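Local coordinates for protein HNH endonuclease (Geobacter metallireducens, PDB 4H9D) that probably cleaves nucleic acid as a manganese-dependent, zinc-binding nicking endonuclease of the HNH family, at residues E43-P47 / E48-M52. Numbering follows the deposited sequence.
Sequences EIFPP and EELTM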
loop_
_atom_site.group_PDB
_atom_site.type_symbol
_atom_site.label_atom_id
_atom_site.label_comp_id
_atom_site.label_asym_id
_atom_site.label_seq_id
_atom_site.Cartn_x
_atom_site.Cartn_y
_atom_site.Cartn_z
ATOM N N GLU A 43 13.914 21.868 0.940
ATOM C CA GLU A 43 14.187 22.239 -0.435
ATOM C C GLU A 43 13.180 23.314 -0.823
ATOM O O GLU A 43 12.162 23.461 -0.160
ATOM C CB GLU A 43 14.023 21.016 -1.332
ATOM C CG GLU A 43 14.520 21.218 -2.740
ATOM C CD GLU A 43 14.459 19.951 -3.560
ATOM O OE1 GLU A 43 14.757 18.869 -3.003
ATOM O OE2 GLU A 43 14.128 20.043 -4.764
ATOM N N ILE A 44 13.445 24.061 -1.889
ATOM C CA ILE A 44 12.518 25.110 -2.303
ATOM C C ILE A 44 11.669 24.694 -3.501
ATOM O O ILE A 44 12.175 24.100 -4.452
ATOM C CB ILE A 44 13.263 26.409 -2.627
ATOM C CG1 ILE A 44 14.062 26.850 -1.406
ATOM C CG2 ILE A 44 12.280 27.491 -2.991
ATOM C CD1 ILE A 44 14.676 28.202 -1.533
ATOM N N PHE A 45 10.372 25.008 -3.434
ATOM C CA PHE A 45 9.414 24.667 -4.486
ATOM C C PHE A 45 8.438 25.788 -4.769
ATOM O O PHE A 45 8.253 26.698 -3.961
ATOM C CB PHE A 45 8.543 23.468 -4.100
ATOM C CG PHE A 45 9.304 22.259 -3.715
ATOM C CD1 PHE A 45 10.052 22.237 -2.543
ATOM C CD2 PHE A 45 9.266 21.125 -4.515
ATOM C CE1 PHE A 45 10.754 21.101 -2.174
ATOM C CE2 PHE A 45 9.964 19.987 -4.153
ATOM C CZ PHE A 45 10.711 19.971 -2.978
ATOM N N PRO A 46 7.788 25.722 -5.936
ATOM C CA PRO A 46 6.811 26.741 -6.300
ATOM C C PRO A 46 5.542 26.380 -5.530
ATOM O O PRO A 46 5.181 25.204 -5.434
ATOM C CB PRO A 46 6.645 26.542 -7.806
ATOM C CG PRO A 46 7.939 25.913 -8.221
ATOM C CD PRO A 46 8.174 24.933 -7.118
ATOM N N PRO A 47 4.856 27.385 -4.969
ATOM C CA PRO A 47 3.619 27.252 -4.192
ATOM C C PRO A 47 2.630 26.206 -4.701
ATOM O O PRO A 47 1.921 25.582 -3.917
ATOM C CB PRO A 47 3.054 28.657 -4.239
ATOM C CG PRO A 47 4.301 29.491 -4.150
ATOM C CD PRO A 47 5.225 28.806 -5.119
ATOM N N GLU A 48 2.571 26.012 -6.010
ATOM C CA GLU A 48 1.661 25.022 -6.555
ATOM C C GLU A 48 2.101 23.630 -6.133
ATOM O O GLU A 48 1.269 22.773 -5.843
ATOM C CB GLU A 48 1.631 25.107 -8.082
ATOM C CG GLU A 48 0.877 26.311 -8.634
ATOM C CD GLU A 48 1.448 27.642 -8.170
ATOM O OE1 GLU A 48 2.669 27.858 -8.336
ATOM O OE2 GLU A 48 0.674 28.474 -7.645
ATOM N N GLU A 49 3.415 23.419 -6.077
ATOM C CA GLU A 49 3.979 22.117 -5.721
ATOM C C GLU A 49 3.962 21.716 -4.246
ATOM O O GLU A 49 4.442 20.634 -3.894
ATOM C CB GLU A 49 5.411 22.002 -6.244
ATOM C CG GLU A 49 5.526 22.027 -7.755
ATOM C CD GLU A 49 6.894 21.568 -8.237
ATOM O OE1 GLU A 49 7.246 20.395 -7.961
ATOM O OE2 GLU A 49 7.612 22.373 -8.883
ATOM N N LEU A 50 3.426 22.573 -3.383
ATOM C CA LEU A 50 3.348 22.248 -1.961
ATOM C C LEU A 50 1.927 21.867 -1.562
ATOM O O LEU A 50 0.959 22.299 -2.187
ATOM C CB LEU A 50 3.787 23.431 -1.106
ATOM C CG LEU A 50 5.210 23.930 -1.292
ATOM C CD1 LEU A 50 5.493 24.943 -0.198
ATOM C CD2 LEU A 50 6.198 22.775 -1.233
ATOM N N THR A 51 1.814 21.053 -0.518
ATOM C CA THR A 51 0.521 20.626 0.003
ATOM C C THR A 51 0.549 20.806 1.505
ATOM O O THR A 51 1.609 20.995 2.099
ATOM C CB THR A 51 0.243 19.146 -0.282
ATOM O OG1 THR A 51 0.603 18.848 -1.636
ATOM C CG2 THR A 51 -1.242 18.845 -0.086
HETATM N N MSE A 52 -0.614 20.762 2.127
HETATM C CA MSE A 52 -0.660 20.907 3.562
HETATM C C MSE A 52 -0.575 19.534 4.189
HETATM O O MSE A 52 -1.292 18.617 3.787
HETATM C CB MSE A 52 -1.954 21.561 3.987
HETATM C CG MSE A 52 -2.100 21.634 5.473
HETATM SE SE MSE A 52 -3.711 22.558 5.923
HETATM C CE MSE A 52 -4.948 21.216 5.337
#
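The carbonyl oxygen of Pro46 receives the backbone N-H of Glu49, with Pro46 O and Glu49 N 2.6 Å apart, and this bond closes the short 3-10 turn that leads into the first strand of the HNH endonuclease's two-stranded antiparallel sheet. The bond is bent, 138° at the hydrogen. A weak second bond follows one residue on, where Leu50 N lies 3.4 Å from Pro47 O. Such a turn illustrates how a chain can change direction sharply within a few residues while residues three to five apart stay in side-chain contact. The Glu49 side chain lies along the Pro46 ring with both extending in one direction, and its OE2 comes 3.2 Å from Pro46 CD. The other carboxylate oxygen, OE1, reaches the edge of the Phe45 ring near its plane, with the carboxylate perpendicular to the ring. Phe45 in turn abuts Cys73 and Cys38, two of the four cysteines that bind zinc, so the turn is joined to the metal site by an aromatic side chain. Leu50 continues inward to Ile33 of helix 27-34 and Pro71 of strand 69-73. Its CG stands anti to the carbonyl carbon (chi1 -61°); the Leu50 side chain thus lies across that of Phe45, nearly perpendicular to it, and its CD2 methyl sits 3.8 Å from Phe45 CB.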